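Local coordinates for protein eEF1A lysine and N-terminal methyltransferase (Homo sapiens, PDB 5WCJ) that methylates translation elongation factor eEF1A at two positions, its C-terminal domain, the part in this structure with bound S-adenosyl-L-homocysteine, acting on the eEF1A N terminus, at residues A[24-29]-A[122-127]; A[161-166]-A[194-199]; A[43-48]-A[117-122]; A[55-60]-A[86-91]. One frame throughout, in Å; residues are numbered along the deposited sequence.

Contact 1: residues A[24-29]-A[122-127]; sequences KAMIAG and MFDVDS. With SAH (S-adenosyl-L-homocysteine), chain F.
M122 and M26 pack together where helix 21-28 lies against strand 118-123, and the side chain of M122 can be followed from the strand out to the helix. Its CB meets CE of M26 at 4.1 Å. CG then leads into an extended chain, with SD anti to CA (chi2 -177°), and SD rests on L56 of helix 55-63. At the tip, CE comes to 3.8 Å from O of M26 and 4.3 Å from N of I27, so the methyl group ends on the helix backbone. M26 answers from the helix with a chain bent at its end: chi3 of 83° swings CE toward the strand, where it lies 3.5 Å from O of F123 and 4.1 Å from CB of D124. All are buried van der Waals contacts of the two methyl groups.

Beyond them the strand opens into the cofactor pocket. The carboxylate of D124 is gripped by several donors, OD2 by H23 NE2 and OD1 by H22 NE2 and N163 ND2, which fix its rotation while OD2 lies 3.6 Å from CG of SAH. CG2 of V125 touches C5 of the adenine at 3.3 Å, and N of D126 approaches C5' of SAH at 3.5 Å. A central parallel strand whose carboxyl end runs straight into the cofactor site is characteristic of the Rossmann-like class I methyltransferase fold, here with an N-terminal helix packed beside it.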
# COMPACT_ATOMS: atom_id res chain seq x y z
N LYS A 24 -2.93 -2.43 -10.18
CA LYS A 24 -1.94 -1.78 -11.05
C LYS A 24 -1.79 -0.29 -10.75
O LYS A 24 -0.67 0.23 -10.69
CB LYS A 24 -2.34 -1.94 -12.52
CG LYS A 24 -2.27 -3.36 -13.05
CD LYS A 24 -2.86 -3.41 -14.45
CE LYS A 24 -2.67 -4.78 -15.09
NZ LYS A 24 -3.75 -5.05 -16.09
N ALA A 25 -2.90 0.39 -10.54
CA ALA A 25 -2.88 1.81 -10.14
C ALA A 25 -2.22 2.07 -8.79
O ALA A 25 -1.49 3.05 -8.63
CB ALA A 25 -4.29 2.37 -10.14
N MET A 26 -2.46 1.18 -7.80
CA MET A 26 -1.81 1.35 -6.48
C MET A 26 -0.28 1.17 -6.57
O MET A 26 0.46 1.99 -6.05
CB MET A 26 -2.41 0.42 -5.43
CG MET A 26 -3.87 0.76 -5.13
SD MET A 26 -4.65 -0.46 -4.08
CE MET A 26 -4.10 0.12 -2.50
N ILE A 27 0.14 0.13 -7.28
CA ILE A 27 1.56 -0.15 -7.52
C ILE A 27 2.22 1.04 -8.23
O ILE A 27 3.35 1.42 -7.91
CB ILE A 27 1.73 -1.49 -8.30
CG1 ILE A 27 1.33 -2.68 -7.41
CG2 ILE A 27 3.16 -1.67 -8.76
CD1 ILE A 27 0.89 -3.91 -8.18
N ALA A 28 1.50 1.69 -9.14
CA ALA A 28 2.00 2.88 -9.85
C ALA A 28 2.43 3.99 -8.91
O ALA A 28 3.33 4.77 -9.25
CB ALA A 28 0.97 3.37 -10.85
N GLY A 29 1.83 4.07 -7.71
CA GLY A 29 2.21 5.04 -6.73
C GLY A 29 3.62 5.00 -6.21
O GLY A 29 4.12 6.00 -5.66
N MET A 122 -0.21 1.10 2.16
CA MET A 122 -1.33 0.88 1.25
C MET A 122 -2.54 0.42 2.02
O MET A 122 -2.46 -0.55 2.80
CB MET A 122 -0.98 -0.17 0.19
CG MET A 122 0.06 0.28 -0.82
SD MET A 122 0.32 -1.03 -2.06
CE MET A 122 1.45 -0.20 -3.17
N PHE A 123 -3.68 1.09 1.78
CA PHE A 123 -4.98 0.62 2.29
C PHE A 123 -5.78 0.06 1.14
O PHE A 123 -6.17 0.81 0.23
CB PHE A 123 -5.77 1.77 2.93
CG PHE A 123 -5.28 2.21 4.29
CD1 PHE A 123 -4.16 1.67 4.91
CD2 PHE A 123 -5.97 3.23 4.97
CE1 PHE A 123 -3.74 2.10 6.14
CE2 PHE A 123 -5.55 3.65 6.21
CZ PHE A 123 -4.42 3.11 6.78
N ASP A 124 -6.03 -1.25 1.20
CA ASP A 124 -6.86 -1.98 0.25
C ASP A 124 -7.90 -2.71 1.06
O ASP A 124 -8.04 -3.93 0.99
CB ASP A 124 -5.97 -2.96 -0.55
CG ASP A 124 -6.63 -3.54 -1.79
OD1 ASP A 124 -7.59 -2.94 -2.30
OD2 ASP A 124 -6.14 -4.63 -2.26
N VAL A 125 -8.60 -1.95 1.90
CA VAL A 125 -9.48 -2.53 2.91
C VAL A 125 -10.93 -2.31 2.52
O VAL A 125 -11.31 -1.20 2.12
CB VAL A 125 -9.09 -2.08 4.33
CG1 VAL A 125 -8.87 -0.59 4.42
CG2 VAL A 125 -10.12 -2.54 5.35
N ASP A 126 -11.73 -3.37 2.58
CA ASP A 126 -13.15 -3.30 2.22
C ASP A 126 -13.90 -4.25 3.12
O ASP A 126 -13.63 -5.45 3.10
CB ASP A 126 -13.34 -3.66 0.75
CG ASP A 126 -14.77 -3.41 0.24
OD1 ASP A 126 -15.65 -2.99 1.02
OD2 ASP A 126 -15.00 -3.64 -0.96
N SER A 127 -14.82 -3.74 3.94
CA SER A 127 -15.60 -4.59 4.87
C SER A 127 -16.89 -5.13 4.25
O SER A 127 -17.23 -4.82 3.10
CB SER A 127 -15.92 -3.82 6.13
OG SER A 127 -16.70 -2.70 5.81
CG SAH F . -9.11 -6.43 -1.21
SD SAH F . -10.35 -7.35 -0.26
C5' SAH F . -10.53 -6.38 1.26
C4' SAH F . -9.72 -7.05 2.36
O4' SAH F . -9.75 -6.20 3.53
C3' SAH F . -10.28 -8.41 2.79
O3' SAH F . -9.22 -9.37 2.87
C2' SAH F . -10.87 -8.12 4.17
O2' SAH F . -10.86 -9.20 5.10
C1' SAH F . -9.89 -7.06 4.64
N9 SAH F . -10.34 -6.25 5.77
C8 SAH F . -11.60 -5.77 6.00
N7 SAH F . -11.70 -5.00 7.05
C5 SAH F . -10.41 -4.97 7.56
C6 SAH F . -9.84 -4.31 8.66
N6 SAH F . -10.54 -3.50 9.50
N1 SAH F . -8.53 -4.51 8.89
C2 SAH F . -7.83 -5.31 8.07
N3 SAH F . -8.26 -5.97 6.99
C4 SAH F . -9.56 -5.75 6.78

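Contact 2: residues A[161-166]-A[194-199]; sequences ILNLVC and EVNEIL
N163 and N196 meet with their side-chain amides nearly coplanar, the planes only 15° apart although the two side chains cross at a slant. ND2 of N196 donates to OD1 of N163 at 3.0 Å, on a lone pair in the carbonyl plane, with a nearly straight N-H...O angle of 168°. The other end of the N163 amide, ND2, binds D124 OD1 beside the cofactor, so this residue is held at both ends. An alanine here would probably leave the D124 carboxylate one donor short and let the amide of N196 turn more freely.

CG2 of V165 lies close to the same N196 amide, 3.4 Å from ND2, while CG1 of V165 meets CG1 of V195 at 3.6 Å, the two valines crossing at about a right angle. Farther along the sheet CG2 of I161 touches CG2 of I198 at 3.6 Å. L164 and L199 cross on the face that also carries E197, with CD2 of L164 3.9 Å from CD1 of L199; the carboxylate of E197 pairs with K172 and R190.

Two pairs of backbone bonds, L162 with L199 and L164 with E197, join the strands, and past their end a water bridges C166 N to V195 O. The antiparallel pairing of strands 158-164 and 197-202 is characteristic of the class I methyltransferase sheet, in which the seventh strand inserts antiparallel between the fifth and sixth (order 3-2-1-4-5-7-6).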
# COMPACT_ATOMS: atom_id res chain seq x y z
N ILE A 161 -1.15 5.28 0.13
CA ILE A 161 -1.93 4.96 -1.05
C ILE A 161 -3.21 4.31 -0.59
O ILE A 161 -3.15 3.30 0.13
CB ILE A 161 -1.16 4.03 -2.00
CG1 ILE A 161 0.22 4.63 -2.34
CG2 ILE A 161 -2.01 3.69 -3.22
CD1 ILE A 161 1.13 3.72 -3.15
N LEU A 162 -4.34 4.85 -1.02
CA LEU A 162 -5.65 4.43 -0.55
C LEU A 162 -6.56 4.06 -1.72
O LEU A 162 -6.69 4.85 -2.64
CB LEU A 162 -6.27 5.63 0.19
CG LEU A 162 -7.70 5.54 0.70
CD1 LEU A 162 -7.75 4.55 1.84
CD2 LEU A 162 -8.18 6.91 1.14
N ASN A 163 -7.20 2.90 -1.64
CA ASN A 163 -8.26 2.49 -2.55
C ASN A 163 -9.55 3.01 -1.93
O ASN A 163 -9.90 2.58 -0.83
CB ASN A 163 -8.27 0.98 -2.69
CG ASN A 163 -9.42 0.46 -3.55
OD1 ASN A 163 -9.95 1.16 -4.38
ND2 ASN A 163 -9.79 -0.82 -3.33
N LEU A 164 -10.24 3.93 -2.62
CA LEU A 164 -11.49 4.57 -2.11
C LEU A 164 -12.69 4.30 -3.01
O LEU A 164 -12.63 4.50 -4.23
CB LEU A 164 -11.29 6.07 -2.02
CG LEU A 164 -12.45 6.99 -1.57
CD1 LEU A 164 -12.68 6.78 -0.08
CD2 LEU A 164 -12.09 8.43 -1.84
N VAL A 165 -13.77 3.81 -2.41
CA VAL A 165 -15.08 3.75 -3.06
C VAL A 165 -16.01 4.55 -2.18
O VAL A 165 -16.26 4.15 -1.05
CB VAL A 165 -15.61 2.34 -3.21
CG1 VAL A 165 -17.05 2.38 -3.77
CG2 VAL A 165 -14.69 1.51 -4.12
N CYS A 166 -16.50 5.68 -2.66
CA CYS A 166 -17.45 6.46 -1.90
C CYS A 166 -18.46 7.09 -2.86
O CYS A 166 -18.14 8.07 -3.52
CB CYS A 166 -16.70 7.49 -1.09
SG CYS A 166 -17.70 8.32 0.17
N GLU A 194 -14.57 1.26 -13.46
CA GLU A 194 -15.01 1.03 -12.08
C GLU A 194 -15.09 2.31 -11.28
O GLU A 194 -14.55 3.34 -11.68
CB GLU A 194 -14.15 -0.03 -11.38
CG GLU A 194 -12.68 0.27 -11.28
CD GLU A 194 -11.88 -0.91 -10.74
OE1 GLU A 194 -11.40 -0.84 -9.59
OE2 GLU A 194 -11.74 -1.93 -11.46
N VAL A 195 -15.83 2.26 -10.18
CA VAL A 195 -16.07 3.45 -9.35
C VAL A 195 -14.86 3.85 -8.45
O VAL A 195 -14.73 4.99 -8.04
CB VAL A 195 -17.36 3.24 -8.49
CG1 VAL A 195 -17.16 2.20 -7.41
CG2 VAL A 195 -17.85 4.56 -7.93
N ASN A 196 -14.00 2.88 -8.17
CA ASN A 196 -12.81 3.05 -7.30
C ASN A 196 -11.95 4.19 -7.75
O ASN A 196 -11.75 4.39 -8.96
CB ASN A 196 -11.93 1.79 -7.34
CG ASN A 196 -12.67 0.55 -6.92
OD1 ASN A 196 -13.69 0.20 -7.53
ND2 ASN A 196 -12.20 -0.11 -5.87
N GLU A 197 -11.43 4.95 -6.80
CA GLU A 197 -10.33 5.81 -7.12
C GLU A 197 -9.17 5.59 -6.15
O GLU A 197 -9.36 5.20 -5.00
CB GLU A 197 -10.75 7.25 -7.18
CG GLU A 197 -11.12 7.90 -5.90
CD GLU A 197 -11.77 9.26 -6.15
OE1 GLU A 197 -12.79 9.32 -6.90
OE2 GLU A 197 -11.26 10.25 -5.59
N ILE A 198 -7.96 5.84 -6.65
CA ILE A 198 -6.77 5.64 -5.85
C ILE A 198 -6.26 7.01 -5.47
O ILE A 198 -6.11 7.89 -6.33
CB ILE A 198 -5.66 4.83 -6.59
CG1 ILE A 198 -6.20 3.48 -7.08
CG2 ILE A 198 -4.45 4.69 -5.68
CD1 ILE A 198 -6.90 2.63 -6.02
N LEU A 199 -6.06 7.22 -4.17
CA LEU A 199 -5.48 8.42 -3.67
C LEU A 199 -4.04 8.15 -3.28
O LEU A 199 -3.73 7.17 -2.62
CB LEU A 199 -6.23 8.92 -2.44
CG LEU A 199 -7.76 8.96 -2.56
CD1 LEU A 199 -8.34 9.52 -1.27
CD2 LEU A 199 -8.21 9.77 -3.73
O HOH W 1 -15.28 6.34 -5.35

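Contact 3: residues A[43-48]-A[117-122]; sequences PLALLV and CYDVIM
CB of L47 stands over the centre of the Y118 ring, 3.7 Å from the centroid and 4° off the normal, a CH-pi contact. The ring's edge is turned to the backbone, with A45 C near its plane. At the far end OH of Y118 bonds to D70 OD2 of strand 67-73, on the far side of strand 44-49. An alanine here would probably strip L47 CB of its aromatic cover and leave the D70 carboxylate without its hydroxyl partner.

Among the polar contacts, D119 does double duty. With CG anti to the carbonyl carbon (chi1 -59°), its carboxylate reaches back to strand 44-49, and N of A45 donates to OD2 at 2.8 Å in an almost perfectly straight bond (178°) on the anti lone pair. Its own N gives a weak bond to A45 O, which also receives N of V120 at 3.2 Å. Regular parallel pairing then takes over: L47 N donates to V120 O, and M122 N to L47 O at 2.8 Å.

Apolar packing lines both faces of the pair. CD1 of L44 meets CG2 of V120 at 4.2 Å on one, and CD2 of L47 meets CG2 of I121 at 4.1 Å on the other, these last two side chains lying side by side and pointing the same way. At the corner, CD1 of L44 also lies 3.7 Å from CB of D119.

Strand 44-49 is flanked by strand 67-73, and strand 118-123 by strand 158-164. On the side of V120 and M122 the chain meets L30, L33 and helix 55-63; on the side of I121 it meets I153 and L154.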
# COMPACT_ATOMS: atom_id res chain seq x y z
N PRO A 43 16.31 -1.29 -0.55
CA PRO A 43 15.22 -1.80 0.29
C PRO A 43 14.03 -0.84 0.37
O PRO A 43 14.18 0.37 0.35
CB PRO A 43 15.87 -1.94 1.67
CG PRO A 43 17.32 -2.11 1.38
CD PRO A 43 17.55 -1.17 0.24
N LEU A 44 12.85 -1.43 0.47
CA LEU A 44 11.60 -0.69 0.50
C LEU A 44 10.77 -1.36 1.57
O LEU A 44 10.58 -2.56 1.50
CB LEU A 44 10.95 -0.84 -0.87
CG LEU A 44 9.65 -0.13 -1.20
CD1 LEU A 44 9.88 1.36 -1.19
CD2 LEU A 44 9.15 -0.59 -2.57
N ALA A 45 10.33 -0.60 2.57
CA ALA A 45 9.45 -1.11 3.62
C ALA A 45 7.99 -0.72 3.30
O ALA A 45 7.69 0.47 3.16
CB ALA A 45 9.88 -0.54 4.95
N LEU A 46 7.12 -1.72 3.21
CA LEU A 46 5.73 -1.50 2.82
C LEU A 46 4.77 -2.17 3.79
O LEU A 46 4.91 -3.37 4.10
CB LEU A 46 5.49 -2.01 1.40
CG LEU A 46 4.04 -2.36 1.03
CD1 LEU A 46 3.29 -1.10 0.66
CD2 LEU A 46 3.97 -3.34 -0.13
N LEU A 47 3.77 -1.41 4.24
CA LEU A 47 2.69 -1.92 5.07
C LEU A 47 1.46 -1.98 4.17
O LEU A 47 1.12 -0.98 3.52
CB LEU A 47 2.42 -0.96 6.23
CG LEU A 47 1.21 -1.27 7.12
CD1 LEU A 47 1.37 -2.60 7.84
CD2 LEU A 47 1.04 -0.16 8.12
N VAL A 48 0.80 -3.11 4.12
CA VAL A 48 -0.41 -3.27 3.33
C VAL A 48 -1.54 -3.74 4.24
O VAL A 48 -1.40 -4.75 4.91
CB VAL A 48 -0.24 -4.28 2.16
CG1 VAL A 48 -1.53 -4.32 1.33
CG2 VAL A 48 0.95 -3.93 1.33
N CYS A 117 8.85 2.65 10.55
CA CYS A 117 8.88 3.75 9.62
C CYS A 117 8.81 3.16 8.21
O CYS A 117 9.80 2.64 7.68
CB CYS A 117 10.17 4.54 9.83
SG CYS A 117 10.03 6.23 9.24
N TYR A 118 7.61 3.20 7.62
CA TYR A 118 7.39 2.61 6.31
C TYR A 118 7.60 3.61 5.21
O TYR A 118 7.17 4.78 5.31
CB TYR A 118 5.98 2.02 6.23
CG TYR A 118 5.75 0.86 7.17
CD1 TYR A 118 6.18 -0.43 6.83
CD2 TYR A 118 5.12 1.04 8.38
CE1 TYR A 118 5.99 -1.50 7.68
CE2 TYR A 118 4.93 -0.03 9.25
CZ TYR A 118 5.37 -1.30 8.88
OH TYR A 118 5.17 -2.38 9.71
N ASP A 119 8.17 3.14 4.10
CA ASP A 119 8.25 3.95 2.89
C ASP A 119 6.87 4.10 2.20
O ASP A 119 6.57 5.12 1.59
CB ASP A 119 9.25 3.34 1.91
CG ASP A 119 10.66 3.22 2.51
OD1 ASP A 119 11.25 4.27 2.80
OD2 ASP A 119 11.13 2.09 2.70
N VAL A 120 6.07 3.05 2.27
CA VAL A 120 4.79 3.02 1.60
C VAL A 120 3.78 2.37 2.53
O VAL A 120 4.04 1.32 3.10
CB VAL A 120 4.84 2.20 0.28
CG1 VAL A 120 3.47 2.19 -0.40
CG2 VAL A 120 5.90 2.71 -0.67
N ILE A 121 2.61 2.97 2.64
CA ILE A 121 1.49 2.37 3.33
C ILE A 121 0.32 2.30 2.36
O ILE A 121 -0.09 3.32 1.81
CB ILE A 121 1.11 3.15 4.61
CG1 ILE A 121 2.28 3.18 5.62
CG2 ILE A 121 -0.14 2.58 5.25
CD1 ILE A 121 2.02 4.09 6.80
N MET A 122 -0.21 1.10 2.16
CA MET A 122 -1.33 0.88 1.25
C MET A 122 -2.54 0.42 2.02
O MET A 122 -2.46 -0.55 2.80
CB MET A 122 -0.98 -0.17 0.19
CG MET A 122 0.06 0.28 -0.82
SD MET A 122 0.32 -1.03 -2.06
CE MET A 122 1.45 -0.20 -3.17

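Contact 4: residues A[55-60]-A[86-91]; sequences SLPLFV and FGFSQS
P57 and F88 meet at the edge of the Rossmann-like methyltransferase fold, where helix 55-63, which follows the first strand of the sheet, packs against the loop between helix 76-85 and strand 94-98. CG of the proline ring comes to 4.1 Å from CE1 of F88, the two side chains crossing at about a right angle. One residue on, CB of L58 makes a looser contact with CD1 of the same phenyl ring at 4.5 Å. F88 holds CG anti to its backbone N (chi1 -170°), and the ring meets the helix through CE1 and CD1.

A second shell sets the ring in place. L79 and A82 of helix 76-85, M94 and V96 of strand 94-98, and L51 from the cofactor-side loop all touch F88, and a backbone bond to A82 anchors it. P57 also packs on M94 and L51, so the two rings share neighbours. Farther along the loop, OE1 of Q90 takes a bond from V96 N and ties this part to strand 94-98, at one edge of the sheet. Where the loop leaves helix 76-85, G87 has a positive phi of 71°, favourable for glycine, and its carbonyl O lies 3.8 Å from CD2 of L58.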
# COMPACT_ATOMS: atom_id res chain seq x y z
N SER A 55 -2.88 -11.03 -4.09
CA SER A 55 -2.19 -10.70 -5.34
C SER A 55 -1.37 -9.41 -5.27
O SER A 55 -0.30 -9.33 -5.88
CB SER A 55 -3.16 -10.65 -6.51
OG SER A 55 -4.06 -9.58 -6.36
N LEU A 56 -1.84 -8.40 -4.52
CA LEU A 56 -1.12 -7.11 -4.43
C LEU A 56 0.21 -7.26 -3.70
O LEU A 56 1.26 -6.95 -4.25
CB LEU A 56 -2.01 -6.00 -3.82
CG LEU A 56 -1.33 -4.67 -3.49
CD1 LEU A 56 -0.81 -4.04 -4.77
CD2 LEU A 56 -2.29 -3.70 -2.77
N PRO A 57 0.21 -7.76 -2.44
CA PRO A 57 1.50 -7.95 -1.79
C PRO A 57 2.38 -9.01 -2.50
O PRO A 57 3.61 -8.90 -2.50
CB PRO A 57 1.12 -8.39 -0.37
CG PRO A 57 -0.29 -8.87 -0.45
CD PRO A 57 -0.92 -8.10 -1.54
N LEU A 58 1.76 -10.02 -3.09
CA LEU A 58 2.54 -11.05 -3.83
C LEU A 58 3.24 -10.46 -5.05
O LEU A 58 4.41 -10.82 -5.34
CB LEU A 58 1.67 -12.21 -4.26
CG LEU A 58 2.38 -13.44 -4.82
CD1 LEU A 58 3.40 -13.97 -3.83
CD2 LEU A 58 1.33 -14.50 -5.14
N PHE A 59 2.57 -9.53 -5.72
CA PHE A 59 3.18 -8.86 -6.87
C PHE A 59 4.41 -8.06 -6.44
O PHE A 59 5.46 -8.15 -7.08
CB PHE A 59 2.20 -7.94 -7.58
CG PHE A 59 2.79 -7.27 -8.81
CD1 PHE A 59 3.54 -6.10 -8.70
CD2 PHE A 59 2.58 -7.83 -10.06
CE1 PHE A 59 4.07 -5.48 -9.84
CE2 PHE A 59 3.10 -7.21 -11.20
CZ PHE A 59 3.85 -6.04 -11.09
N VAL A 60 4.28 -7.31 -5.35
CA VAL A 60 5.39 -6.46 -4.89
C VAL A 60 6.54 -7.37 -4.44
O VAL A 60 7.69 -7.13 -4.79
CB VAL A 60 4.93 -5.50 -3.77
CG1 VAL A 60 6.09 -4.75 -3.15
CG2 VAL A 60 3.88 -4.52 -4.33
N PHE A 86 -3.97 -19.86 -3.68
CA PHE A 86 -3.60 -18.73 -4.53
C PHE A 86 -2.12 -18.39 -4.51
O PHE A 86 -1.74 -17.28 -4.91
CB PHE A 86 -4.45 -17.47 -4.25
CG PHE A 86 -5.93 -17.70 -4.16
CD1 PHE A 86 -6.57 -18.67 -4.92
CD2 PHE A 86 -6.72 -16.88 -3.34
CE1 PHE A 86 -7.94 -18.87 -4.82
CE2 PHE A 86 -8.09 -17.06 -3.25
CZ PHE A 86 -8.70 -18.07 -3.98
N GLY A 87 -1.28 -19.33 -4.08
CA GLY A 87 0.17 -19.17 -4.16
C GLY A 87 0.81 -18.17 -3.22
O GLY A 87 1.98 -17.81 -3.39
N PHE A 88 0.06 -17.71 -2.23
CA PHE A 88 0.58 -16.80 -1.25
C PHE A 88 1.44 -17.54 -0.24
O PHE A 88 1.13 -18.67 0.14
CB PHE A 88 -0.56 -16.07 -0.54
CG PHE A 88 -0.07 -14.94 0.30
CD1 PHE A 88 0.25 -13.73 -0.29
CD2 PHE A 88 0.17 -15.13 1.65
CE1 PHE A 88 0.77 -12.71 0.48
CE2 PHE A 88 0.69 -14.09 2.42
CZ PHE A 88 0.99 -12.89 1.82
N SER A 89 2.53 -16.93 0.19
CA SER A 89 3.31 -17.50 1.30
C SER A 89 4.02 -16.41 2.05
O SER A 89 4.25 -15.33 1.53
CB SER A 89 4.34 -18.53 0.79
OG SER A 89 5.25 -17.87 -0.07
N GLN A 90 4.33 -16.70 3.30
CA GLN A 90 5.09 -15.82 4.15
C GLN A 90 6.52 -16.23 4.11
O GLN A 90 6.83 -17.40 3.82
CB GLN A 90 4.55 -15.88 5.56
CG GLN A 90 3.13 -15.32 5.61
CD GLN A 90 2.60 -15.22 7.01
OE1 GLN A 90 3.13 -14.45 7.80
NE2 GLN A 90 1.57 -16.00 7.32
N SER A 91 7.39 -15.26 4.39
CA SER A 91 8.85 -15.44 4.38
C SER A 91 9.48 -14.38 5.24
O SER A 91 8.76 -13.56 5.83
CB SER A 91 9.38 -15.32 2.93
OG SER A 91 9.24 -13.99 2.44

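From the N terminus, helix 21-28 opens contact 1, strand 44-49 opens contact 3 and helix 55-63 opens contact 4. They close in reverse order: contact 4 at 86-91, contact 3 at 117-122 and contact 1 at 122-127, so the three loops sit one within another and none cross. Contacts 1 and 3 share M122. Contact 2 follows as a separate loop, 161-166 to 194-199, yet backbone bonds from I161 to I121 and F123, and from N163 to F123, join it to strand 118-123. Contacts 2 and 3 join neighbouring strands of the sheet, contact 1 sets helix 21-28 on it, and contact 4 ties helix 55-63 to the loop before strand 94-98.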